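PDB 3MPR: putative endonuclease/exonuclease/phosphatase family protein from Bacteroides thetaiotaomicron, which probably acts as a metal-dependent nuclease of the DNase I-like superfamily, hydrolysing phosphodiester bonds in nucleic acids. Local coordinates for residues T5-A10 / D43-G48; I86-D91 / G125-K130; T132-L137 / N170-L175; F236-Y241 / V285-D290. All blocks are in the same frame, centred on the assembly; numbering follows the deposited sequence.

Interaction 1: residues T5-A10 / D43-G48; sequences TSLTVA and DFDIFG
Ala10 sets its methyl group squarely over the Phe44 ring: CB lies 3.5 Å from the ring centroid and only 12° off the normal, a CH-pi contact. Phe47 CB also touches this methyl, at 3.7 Å from Ala10 CB, and a residue this small suits a place where a ring comes so close over CB. Ala10 also belongs to the strand pairing. Its N donates to Ile46 O, and its O accepts from Gly48 N at 3.0 Å, the usual alternation of parallel strands.

Thr8 stands where strand 46-50 has not yet begun, and there the Asp45 carboxylate, not a main-chain oxygen, takes its N-H; Phe44 O bonds to Tyr67 instead. The bond from Thr8 N to Asp45 OD2 is 2.9 Å and nearly straight (171°), the N-H approaching from above the carboxylate plane, while Asp45 N returns a bond of 2.9 Å to Thr8 O. Asp45 CG lies beside its own backbone N (chi1 -68°), which brings both groups to Thr8. A water donates to Asp45 OD1 and bonds weakly to Thr8 OG1. An alanine in place of Asp45 would probably leave Thr8 N without this acceptor and the water without its carboxylate. Thr8 CG2 packs on Asp43 O at 3.3 Å.

On the sheet face carrying Val9 and Ile46, Val9 CG1 touches Ile46 CG2 at 3.6 Å, and both side chains reach Phe138 of the other sheet. Helix 28-41 ends in a Schellman motif at Asp43, and the chain then enters strand 46-50: a parallel beta-alpha-beta crossover in the DNase I-like sandwich, followed directly by Glu51, which binds magnesium in this protein although no ion is present here.

Interaction 2: residues I86-D91 / G125-K130; sequences IFYRTD and GHFKCK
Ile86 reaches across with two branches, its CD1 toward Gly125 N and its CG2 to 4.2 Å from Phe127 CZ. Glycine suits position 125 because a side chain there would collide with the Phe127 ring, which occupies that space. Two residues on, Tyr88 presents a ring face to the edge of Phe127. Phe127 CE2 comes within 3.7 Å of Tyr88 CG, off-centre toward the rim. The pair is edge-to-face, with centroids 5.2 Å apart and planes at 63°.

No backbone bond links the two strands, whose axes lie 10.5 Å apart and run within 9° of each other. They belong to different sheets, and their side chains fill the layer between the two packed sheets of the DNase I-like sandwich, where large aliphatic and aromatic residues suit the place. Ile46 and Ile95 press on both Tyr88 and Phe127.

At the end of the strand the chemistry turns polar. Arg89 NH2 forms a salt bridge with Asp91 OD2, two residues on, at 2.6 Å, though its hydrogen-bond geometry is weak. Thr90 contributes its carbonyl: Lys130 NZ donates to Thr90 O at 2.9 Å, its long chain extended beyond CG to span the gap. A long, weak ion pair joins the same NZ to Asp94. Asp91 lends its carbonyl O as a surface for the aliphatic part of that lysine, with Lys130 CD 3.5 Å from Asp91 O.

Interaction 3: residues T132-L137 / N170-L175; sequences TGFEFL and NLPAIL
Leu137 joins the two strands through both of its backbone polar atoms, Leu137 N donating to Pro172 O at 2.9 Å and Leu137 O accepting from Ile174 N at 2.9 Å, a parallel bridge opposite Ala173 between strand axes inclined by 35°. The first bond is nearly straight (173°). Pro172 itself has no N-H to offer Glu135 O, and its CD rests 3.6 Å from that oxygen; a proline is tolerated here because the strand pairing starts only after it, with Pro172 O as first acceptor.

Leu137 and Leu171 cross at about a right angle, with Leu137 CG 3.8 Å from Leu171 CD1. The other methyl of Leu171, CD2, lies beside Glu135 CB. The acid end of Glu135 has its partner outside, since OE1 accepts from His126.

The two aromatic residues of 132-137 meet Pro172 and Ile174. Phe134 and Pro172 lie alongside each other, pointing opposite ways, and Pro172 CG meets the ring edge at Phe134 CE1, 3.9 Å away. Phe134 CG is anti to its backbone N (chi1 173°), and the ring that follows comes nearer Pro172; it also stacks on Phe289. Phe136 CD1 meets Ile174 CD1 at 4.1 Å, and these two side chains pack against Leu7 and Val9 respectively, on strand 5-13 of the facing sheet.

Helix 148-164 connects the two strands in a beta-alpha-beta unit, and in their sheet strand 121-129 flanks strand 135-142 while strand 228-232 flanks strand 173-178.

Interaction 4: residues F236-Y241 / V285-D290; sequences FHVKRY and VELVFD
Phe236 lies between two residues of strand 283-289, with Leu287 CD1 over one ring face and Phe289 over the other. Phe289 arrives edge-to-face, its CD2 3.9 Å from Phe236 CD1. Val238 continues this close packing: its CG2 lies beside Leu287 CD2 at 3.8 Å, and its CG1 touches a methyl of Val285. Tyr241 completes the row against Val285 CG2. These apolar side chains occupy the buried side, where Val232 of the other sheet reaches Val238 and Leu287.

The strands are antiparallel, at 156°. His237 and Val288 form a hydrogen-bonded pair, His237 N donating to Val288 O at 2.9 Å. A classic beta bulge follows, in which Lys239 and Arg240 share one partner: Lys239 N donates to Glu286 O at 2.9 Å, whereas the bond from Arg240 N is weak at 3.4 Å.

The other side is more open and polar. Lys239 packs its CG on Val288 CG2 at 3.6 Å, but its ammonium end turns off from the contact. Arg240 and Glu286 lie side by side in a bidentate salt bridge, NE of Arg240 to OE2 of Glu286 at 2.8 Å and NH2 of Arg240 to OE1 of Glu286 at 2.8 Å, the latter on its syn lone pair. A bend at chi3 (63°) sets Arg240 NE in place. An alanine in place of Arg240 would probably leave the Glu286 carboxylate without its mate and deprive Asp43 of the second subunit of its salt bridge. Tyr41 of that subunit also makes a cation-pi contact with Arg240.

Overall arrangement
Interactions 1 and 4 are pairings within one sheet, joined directly because strands 5-13 and 283-289 are neighbours; interaction 3 is a parallel pairing like interaction 1, in the second sheet, whereas interaction 4 is antiparallel. Interaction 2 differs in kind, joining the two sheets through side chains without strand bonds. Ile46 of interaction 1 packs on Phe127 of interaction 2, Leu7 of interaction 1 on Phe136 of interaction 3, and Phe134 of interaction 3 on Phe289 of interaction 4, so apolar groups link all four. Interactions 1 and 3 are mostly buried, whereas 2 and 4 carry lysine or arginine at their margins. Interactions 1 and 4 also meet between subunits, through Asp43 and Arg240 of the other copy.

Interaction 1: residues T5-A10 / D43-G48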
# COMPACT_ATOMS: atom_id res chain seq x y z
N THR A 5 -15.01 -11.56 -11.74
CA THR A 5 -13.76 -10.93 -12.12
C THR A 5 -13.33 -9.98 -11.01
O THR A 5 -14.14 -9.22 -10.49
CB THR A 5 -13.92 -10.15 -13.43
OG1 THR A 5 -14.29 -11.06 -14.48
CG2 THR A 5 -12.62 -9.44 -13.81
N SER A 6 -12.06 -10.06 -10.62
CA SER A 6 -11.50 -9.08 -9.68
C SER A 6 -10.54 -8.14 -10.39
O SER A 6 -9.69 -8.58 -11.17
CB SER A 6 -10.77 -9.79 -8.53
OG SER A 6 -11.71 -10.47 -7.74
N LEU A 7 -10.69 -6.84 -10.14
CA LEU A 7 -9.85 -5.82 -10.77
C LEU A 7 -9.28 -4.86 -9.73
O LEU A 7 -9.99 -4.42 -8.83
CB LEU A 7 -10.69 -4.98 -11.73
CG LEU A 7 -11.27 -5.62 -12.98
CD1 LEU A 7 -12.16 -4.61 -13.69
CD2 LEU A 7 -10.16 -6.10 -13.89
N THR A 8 -8.01 -4.48 -9.88
CA THR A 8 -7.48 -3.37 -9.09
C THR A 8 -7.28 -2.19 -10.02
O THR A 8 -6.52 -2.29 -10.99
CB THR A 8 -6.15 -3.73 -8.45
OG1 THR A 8 -6.37 -4.78 -7.51
CG2 THR A 8 -5.56 -2.52 -7.72
N VAL A 9 -7.95 -1.09 -9.74
CA VAL A 9 -7.85 0.09 -10.60
C VAL A 9 -7.35 1.26 -9.77
O VAL A 9 -7.37 1.21 -8.54
CB VAL A 9 -9.19 0.43 -11.28
CG1 VAL A 9 -9.71 -0.78 -12.07
CG2 VAL A 9 -10.23 0.89 -10.24
N ALA A 10 -6.86 2.29 -10.46
CA ALA A 10 -6.36 3.49 -9.80
C ALA A 10 -6.56 4.72 -10.67
O ALA A 10 -6.77 4.63 -11.89
CB ALA A 10 -4.88 3.34 -9.46
N ASP A 43 0.10 -3.13 -7.32
CA ASP A 43 -0.61 -4.00 -8.25
C ASP A 43 -1.75 -3.32 -9.02
O ASP A 43 -2.87 -3.83 -9.04
CB ASP A 43 -1.18 -5.21 -7.49
CG ASP A 43 -0.10 -6.09 -6.89
OD1 ASP A 43 0.94 -6.30 -7.54
OD2 ASP A 43 -0.30 -6.57 -5.75
N PHE A 44 -1.48 -2.17 -9.64
CA PHE A 44 -2.53 -1.55 -10.46
C PHE A 44 -2.71 -2.39 -11.75
O PHE A 44 -1.79 -2.52 -12.55
CB PHE A 44 -2.17 -0.11 -10.87
CG PHE A 44 -1.99 0.87 -9.73
CD1 PHE A 44 -2.25 0.52 -8.41
CD2 PHE A 44 -1.57 2.17 -10.00
CE1 PHE A 44 -2.07 1.46 -7.38
CE2 PHE A 44 -1.40 3.11 -8.99
CZ PHE A 44 -1.65 2.75 -7.67
N ASP A 45 -3.90 -2.96 -11.96
CA ASP A 45 -4.16 -3.68 -13.20
C ASP A 45 -4.35 -2.70 -14.35
O ASP A 45 -3.89 -2.93 -15.47
CB ASP A 45 -5.43 -4.51 -13.08
CG ASP A 45 -5.29 -5.67 -12.11
OD1 ASP A 45 -4.14 -6.13 -11.88
OD2 ASP A 45 -6.32 -6.13 -11.60
N ILE A 46 -5.07 -1.63 -14.06
CA ILE A 46 -5.37 -0.61 -15.04
C ILE A 46 -5.59 0.70 -14.30
O ILE A 46 -6.24 0.74 -13.27
CB ILE A 46 -6.61 -1.01 -15.87
CG1 ILE A 46 -7.03 0.13 -16.80
CG2 ILE A 46 -7.74 -1.45 -14.98
CD1 ILE A 46 -7.84 -0.37 -17.98
N PHE A 47 -5.01 1.78 -14.81
CA PHE A 47 -5.15 3.05 -14.12
C PHE A 47 -5.19 4.24 -15.07
O PHE A 47 -4.56 4.21 -16.11
CB PHE A 47 -4.06 3.24 -13.04
CG PHE A 47 -2.63 3.19 -13.56
CD1 PHE A 47 -2.02 1.99 -13.86
CD2 PHE A 47 -1.88 4.36 -13.65
CE1 PHE A 47 -0.70 1.96 -14.29
CE2 PHE A 47 -0.57 4.33 -14.08
CZ PHE A 47 0.03 3.13 -14.40
N GLY A 48 -5.97 5.26 -14.69
CA GLY A 48 -6.04 6.50 -15.41
C GLY A 48 -5.00 7.44 -14.86
O GLY A 48 -4.78 7.50 -13.64
O HOH W 1 -4.19 -7.17 -8.82

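Interaction 2: residues I86-D91 / G125-K130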
# COMPACT_ATOMS: atom_id res chain seq x y z
N ILE A 86 -4.53 6.17 -20.26
CA ILE A 86 -4.88 4.99 -19.45
C ILE A 86 -3.80 3.92 -19.63
O ILE A 86 -3.48 3.55 -20.77
CB ILE A 86 -6.26 4.43 -19.86
CG1 ILE A 86 -7.36 5.47 -19.60
CG2 ILE A 86 -6.59 3.12 -19.13
CD1 ILE A 86 -8.66 5.23 -20.39
N PHE A 87 -3.23 3.44 -18.52
CA PHE A 87 -2.23 2.38 -18.55
C PHE A 87 -2.89 1.08 -18.14
O PHE A 87 -3.77 1.07 -17.28
CB PHE A 87 -1.07 2.69 -17.57
CG PHE A 87 -0.08 3.70 -18.08
CD1 PHE A 87 -0.38 5.06 -18.07
CD2 PHE A 87 1.16 3.30 -18.54
CE1 PHE A 87 0.53 5.98 -18.53
CE2 PHE A 87 2.08 4.23 -19.00
CZ PHE A 87 1.76 5.57 -18.99
N TYR A 88 -2.46 -0.04 -18.72
CA TYR A 88 -3.04 -1.33 -18.37
C TYR A 88 -2.02 -2.44 -18.57
O TYR A 88 -1.07 -2.29 -19.34
CB TYR A 88 -4.30 -1.60 -19.18
CG TYR A 88 -4.01 -1.74 -20.66
CD1 TYR A 88 -3.77 -0.62 -21.44
CD2 TYR A 88 -3.94 -2.99 -21.26
CE1 TYR A 88 -3.49 -0.73 -22.79
CE2 TYR A 88 -3.67 -3.11 -22.61
CZ TYR A 88 -3.44 -1.97 -23.37
OH TYR A 88 -3.15 -2.06 -24.71
N ARG A 89 -2.20 -3.56 -17.86
CA ARG A 89 -1.31 -4.71 -18.00
C ARG A 89 -1.68 -5.47 -19.26
O ARG A 89 -2.81 -5.94 -19.39
CB ARG A 89 -1.45 -5.66 -16.81
CG ARG A 89 -0.82 -5.13 -15.55
CD ARG A 89 -0.68 -6.24 -14.54
NE ARG A 89 0.16 -7.32 -15.03
CZ ARG A 89 0.68 -8.26 -14.24
NH1 ARG A 89 0.46 -8.21 -12.93
NH2 ARG A 89 1.43 -9.23 -14.74
N THR A 90 -0.74 -5.61 -20.19
CA THR A 90 -1.08 -6.23 -21.46
C THR A 90 -1.35 -7.73 -21.30
O THR A 90 -2.06 -8.34 -22.10
CB THR A 90 -0.02 -5.98 -22.56
OG1 THR A 90 1.24 -6.50 -22.13
CG2 THR A 90 0.12 -4.50 -22.86
N ASP A 91 -0.77 -8.33 -20.26
CA ASP A 91 -1.01 -9.75 -20.03
C ASP A 91 -2.38 -10.03 -19.44
O ASP A 91 -2.81 -11.18 -19.38
CB ASP A 91 0.11 -10.40 -19.19
CG ASP A 91 0.12 -9.94 -17.73
OD1 ASP A 91 -0.65 -9.04 -17.35
OD2 ASP A 91 0.94 -10.49 -16.95
N GLY A 125 -11.23 3.24 -23.06
CA GLY A 125 -11.02 1.98 -23.72
C GLY A 125 -12.15 1.04 -23.33
O GLY A 125 -12.62 1.06 -22.20
N HIS A 126 -12.59 0.24 -24.29
CA HIS A 126 -13.46 -0.90 -24.05
C HIS A 126 -12.53 -2.10 -23.90
O HIS A 126 -11.90 -2.53 -24.87
CB HIS A 126 -14.39 -1.06 -25.26
CG HIS A 126 -15.27 -2.28 -25.22
ND1 HIS A 126 -16.32 -2.44 -26.10
CD2 HIS A 126 -15.24 -3.39 -24.46
CE1 HIS A 126 -16.91 -3.60 -25.87
NE2 HIS A 126 -16.27 -4.20 -24.88
N PHE A 127 -12.40 -2.62 -22.67
CA PHE A 127 -11.47 -3.70 -22.39
C PHE A 127 -12.14 -5.06 -22.24
O PHE A 127 -13.32 -5.13 -21.90
CB PHE A 127 -10.69 -3.42 -21.10
CG PHE A 127 -9.74 -2.28 -21.21
CD1 PHE A 127 -10.16 -0.98 -20.97
CD2 PHE A 127 -8.42 -2.50 -21.57
CE1 PHE A 127 -9.29 0.07 -21.09
CE2 PHE A 127 -7.53 -1.43 -21.70
CZ PHE A 127 -7.97 -0.14 -21.45
N LYS A 128 -11.38 -6.12 -22.49
CA LYS A 128 -11.84 -7.48 -22.26
C LYS A 128 -10.79 -8.24 -21.44
O LYS A 128 -9.63 -8.33 -21.84
CB LYS A 128 -12.07 -8.19 -23.60
CG LYS A 128 -12.62 -9.62 -23.45
CD LYS A 128 -12.97 -10.21 -24.81
CE LYS A 128 -13.72 -11.51 -24.67
NZ LYS A 128 -13.96 -12.15 -25.99
N CYS A 129 -11.21 -8.80 -20.31
CA CYS A 129 -10.30 -9.55 -19.46
C CYS A 129 -9.91 -10.85 -20.15
O CYS A 129 -10.78 -11.62 -20.58
CB CYS A 129 -10.94 -9.80 -18.10
SG CYS A 129 -11.39 -8.28 -17.25
N LYS A 130 -8.62 -11.10 -20.24
CA LYS A 130 -8.12 -12.30 -20.91
C LYS A 130 -8.51 -13.58 -20.16
O LYS A 130 -8.74 -14.62 -20.79
CB LYS A 130 -6.61 -12.23 -21.10
CG LYS A 130 -6.18 -11.23 -22.16
CD LYS A 130 -4.67 -11.27 -22.38
CE LYS A 130 -4.29 -10.50 -23.63
NZ LYS A 130 -2.81 -10.47 -23.89

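Interaction 3: residues T132-L137 / N170-L175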
# COMPACT_ATOMS: atom_id res chain seq x y z
N THR A 132 -11.29 -14.05 -17.75
CA THR A 132 -12.72 -14.33 -17.59
C THR A 132 -13.56 -13.92 -18.78
O THR A 132 -14.73 -14.32 -18.89
CB THR A 132 -13.30 -13.61 -16.36
OG1 THR A 132 -13.24 -12.19 -16.56
CG2 THR A 132 -12.52 -13.97 -15.10
N GLY A 133 -13.00 -13.11 -19.67
CA GLY A 133 -13.76 -12.59 -20.79
C GLY A 133 -14.62 -11.39 -20.45
O GLY A 133 -15.30 -10.83 -21.32
N PHE A 134 -14.60 -10.97 -19.18
CA PHE A 134 -15.41 -9.83 -18.74
C PHE A 134 -15.07 -8.58 -19.56
O PHE A 134 -13.90 -8.21 -19.69
CB PHE A 134 -15.16 -9.56 -17.24
CG PHE A 134 -15.80 -8.29 -16.72
CD1 PHE A 134 -17.15 -8.05 -16.91
CD2 PHE A 134 -15.06 -7.36 -16.02
CE1 PHE A 134 -17.75 -6.89 -16.44
CE2 PHE A 134 -15.65 -6.21 -15.53
CZ PHE A 134 -16.99 -5.98 -15.74
N GLU A 135 -16.10 -7.94 -20.11
CA GLU A 135 -15.91 -6.70 -20.87
C GLU A 135 -16.45 -5.48 -20.11
O GLU A 135 -17.50 -5.55 -19.48
CB GLU A 135 -16.59 -6.81 -22.24
CG GLU A 135 -15.95 -7.86 -23.12
CD GLU A 135 -16.56 -7.91 -24.51
OE1 GLU A 135 -16.87 -6.84 -25.08
OE2 GLU A 135 -16.75 -9.03 -25.03
N PHE A 136 -15.73 -4.37 -20.19
CA PHE A 136 -16.11 -3.15 -19.46
C PHE A 136 -15.52 -1.92 -20.15
O PHE A 136 -14.59 -2.04 -20.95
CB PHE A 136 -15.64 -3.20 -17.99
CG PHE A 136 -14.14 -3.29 -17.83
CD1 PHE A 136 -13.38 -2.15 -17.57
CD2 PHE A 136 -13.49 -4.51 -17.93
CE1 PHE A 136 -11.99 -2.23 -17.42
CE2 PHE A 136 -12.12 -4.60 -17.78
CZ PHE A 136 -11.36 -3.46 -17.52
N LEU A 137 -16.09 -0.75 -19.86
CA LEU A 137 -15.54 0.51 -20.34
C LEU A 137 -14.75 1.16 -19.22
O LEU A 137 -15.15 1.11 -18.06
CB LEU A 137 -16.67 1.46 -20.76
CG LEU A 137 -17.50 1.01 -21.96
CD1 LEU A 137 -18.76 1.89 -22.11
CD2 LEU A 137 -16.63 1.05 -23.21
N ASN A 170 -25.12 -3.10 -22.58
CA ASN A 170 -25.12 -2.45 -21.28
C ASN A 170 -23.78 -2.67 -20.58
O ASN A 170 -23.71 -3.34 -19.55
CB ASN A 170 -26.25 -3.09 -20.47
CG ASN A 170 -26.49 -2.43 -19.16
OD1 ASN A 170 -26.81 -3.09 -18.16
ND2 ASN A 170 -26.35 -1.11 -19.12
N LEU A 171 -22.71 -2.10 -21.12
CA LEU A 171 -21.37 -2.34 -20.59
C LEU A 171 -21.16 -1.58 -19.29
O LEU A 171 -21.44 -0.39 -19.22
CB LEU A 171 -20.29 -1.88 -21.59
CG LEU A 171 -20.13 -2.65 -22.90
CD1 LEU A 171 -18.96 -2.09 -23.67
CD2 LEU A 171 -19.94 -4.14 -22.64
N PRO A 172 -20.66 -2.27 -18.25
CA PRO A 172 -20.33 -1.58 -17.00
C PRO A 172 -19.18 -0.63 -17.24
O PRO A 172 -18.35 -0.90 -18.11
CB PRO A 172 -19.87 -2.71 -16.07
CG PRO A 172 -20.28 -3.98 -16.74
CD PRO A 172 -20.32 -3.70 -18.20
N ALA A 173 -19.13 0.47 -16.49
CA ALA A 173 -18.10 1.47 -16.70
C ALA A 173 -17.37 1.83 -15.42
O ALA A 173 -17.92 1.75 -14.32
CB ALA A 173 -18.72 2.74 -17.32
N ILE A 174 -16.11 2.22 -15.60
CA ILE A 174 -15.28 2.75 -14.54
C ILE A 174 -14.80 4.09 -15.06
O ILE A 174 -14.35 4.17 -16.20
CB ILE A 174 -14.06 1.85 -14.31
CG1 ILE A 174 -14.53 0.45 -13.88
CG2 ILE A 174 -13.09 2.51 -13.31
CD1 ILE A 174 -13.41 -0.61 -13.82
N LEU A 175 -14.90 5.13 -14.24
CA LEU A 175 -14.48 6.49 -14.60
C LEU A 175 -13.49 7.03 -13.57
O LEU A 175 -13.84 7.14 -12.39
CB LEU A 175 -15.71 7.42 -14.66
CG LEU A 175 -15.45 8.94 -14.70
CD1 LEU A 175 -14.74 9.34 -15.98
CD2 LEU A 175 -16.77 9.72 -14.54

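Interaction 4: residues F236-Y241 / V285-D290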
# COMPACT_ATOMS: atom_id res chain seq x y z
N PHE A 236 -20.84 -2.96 -10.30
CA PHE A 236 -19.60 -3.37 -9.64
C PHE A 236 -19.79 -3.43 -8.13
O PHE A 236 -20.47 -2.59 -7.55
CB PHE A 236 -18.45 -2.38 -9.90
CG PHE A 236 -17.84 -2.49 -11.24
CD1 PHE A 236 -16.93 -3.51 -11.53
CD2 PHE A 236 -18.13 -1.56 -12.23
CE1 PHE A 236 -16.35 -3.60 -12.78
CE2 PHE A 236 -17.55 -1.65 -13.48
CZ PHE A 236 -16.65 -2.67 -13.76
N HIS A 237 -19.17 -4.40 -7.50
CA HIS A 237 -19.07 -4.36 -6.05
C HIS A 237 -17.73 -3.74 -5.67
O HIS A 237 -16.68 -4.19 -6.12
CB HIS A 237 -19.16 -5.75 -5.44
CG HIS A 237 -19.16 -5.73 -3.95
ND1 HIS A 237 -20.22 -5.23 -3.21
CD2 HIS A 237 -18.22 -6.11 -3.05
CE1 HIS A 237 -19.93 -5.32 -1.92
NE2 HIS A 237 -18.73 -5.85 -1.80
N VAL A 238 -17.76 -2.69 -4.86
CA VAL A 238 -16.54 -1.99 -4.50
C VAL A 238 -16.04 -2.57 -3.18
O VAL A 238 -16.64 -2.36 -2.13
CB VAL A 238 -16.76 -0.46 -4.37
CG1 VAL A 238 -15.45 0.23 -4.01
CG2 VAL A 238 -17.33 0.12 -5.68
N LYS A 239 -14.95 -3.33 -3.25
CA LYS A 239 -14.40 -4.01 -2.08
C LYS A 239 -13.62 -3.05 -1.19
O LYS A 239 -13.79 -3.04 0.03
CB LYS A 239 -13.49 -5.16 -2.51
CG LYS A 239 -14.17 -6.19 -3.42
CD LYS A 239 -14.99 -7.20 -2.62
CE LYS A 239 -14.08 -8.09 -1.78
NZ LYS A 239 -14.86 -9.12 -1.03
N ARG A 240 -12.76 -2.23 -1.79
CA ARG A 240 -11.83 -1.46 -0.96
C ARG A 240 -11.35 -0.21 -1.66
O ARG A 240 -11.17 -0.20 -2.87
CB ARG A 240 -10.65 -2.35 -0.54
CG ARG A 240 -9.70 -1.74 0.50
CD ARG A 240 -8.94 -2.84 1.28
NE ARG A 240 -8.08 -3.63 0.40
CZ ARG A 240 -7.29 -4.62 0.81
NH1 ARG A 240 -7.25 -4.97 2.11
NH2 ARG A 240 -6.54 -5.28 -0.07
N TYR A 241 -11.17 0.85 -0.88
CA TYR A 241 -10.70 2.13 -1.37
C TYR A 241 -9.50 2.50 -0.50
O TYR A 241 -9.54 2.35 0.73
CB TYR A 241 -11.81 3.17 -1.21
CG TYR A 241 -11.42 4.63 -1.38
CD1 TYR A 241 -10.76 5.32 -0.36
CD2 TYR A 241 -11.73 5.33 -2.55
CE1 TYR A 241 -10.42 6.65 -0.49
CE2 TYR A 241 -11.40 6.68 -2.70
CZ TYR A 241 -10.75 7.34 -1.67
OH TYR A 241 -10.40 8.66 -1.80
N VAL A 285 -8.55 1.41 -6.00
CA VAL A 285 -9.83 0.76 -5.70
C VAL A 285 -9.85 -0.69 -6.20
O VAL A 285 -9.40 -0.98 -7.31
CB VAL A 285 -11.01 1.55 -6.33
CG1 VAL A 285 -12.33 0.72 -6.24
CG2 VAL A 285 -11.16 2.92 -5.64
N GLU A 286 -10.33 -1.59 -5.35
CA GLU A 286 -10.40 -3.00 -5.70
C GLU A 286 -11.86 -3.33 -5.94
O GLU A 286 -12.72 -3.06 -5.10
CB GLU A 286 -9.79 -3.86 -4.58
CG GLU A 286 -8.26 -3.70 -4.50
CD GLU A 286 -7.71 -3.88 -3.09
OE1 GLU A 286 -7.27 -4.99 -2.76
OE2 GLU A 286 -7.72 -2.90 -2.31
N LEU A 287 -12.14 -3.88 -7.12
CA LEU A 287 -13.50 -4.13 -7.55
C LEU A 287 -13.73 -5.61 -7.79
O LEU A 287 -12.79 -6.34 -8.08
CB LEU A 287 -13.77 -3.39 -8.87
CG LEU A 287 -13.61 -1.88 -8.85
CD1 LEU A 287 -13.71 -1.34 -10.27
CD2 LEU A 287 -14.66 -1.23 -7.95
N VAL A 288 -14.99 -6.03 -7.68
CA VAL A 288 -15.36 -7.36 -8.14
C VAL A 288 -16.61 -7.24 -9.00
O VAL A 288 -17.52 -6.45 -8.69
CB VAL A 288 -15.66 -8.34 -6.99
CG1 VAL A 288 -16.11 -9.68 -7.55
CG2 VAL A 288 -14.43 -8.52 -6.11
N PHE A 289 -16.66 -8.03 -10.07
CA PHE A 289 -17.84 -8.07 -10.92
C PHE A 289 -18.32 -9.52 -11.07
O PHE A 289 -17.58 -10.40 -11.51
CB PHE A 289 -17.56 -7.46 -12.29
CG PHE A 289 -18.81 -7.24 -13.12
CD1 PHE A 289 -19.31 -8.25 -13.92
CD2 PHE A 289 -19.47 -6.03 -13.07
CE1 PHE A 289 -20.46 -8.05 -14.68
CE2 PHE A 289 -20.61 -5.82 -13.83
CZ PHE A 289 -21.11 -6.83 -14.63
N ASP A 290 -19.57 -9.76 -10.69
CA ASP A 290 -20.20 -11.08 -10.79
C ASP A 290 -20.99 -11.11 -12.10
O ASP A 290 -22.01 -10.46 -12.22
CB ASP A 290 -21.13 -11.24 -9.59
CG ASP A 290 -21.81 -12.61 -9.51
OD1 ASP A 290 -21.99 -13.27 -10.53
OD2 ASP A 290 -22.18 -13.00 -8.39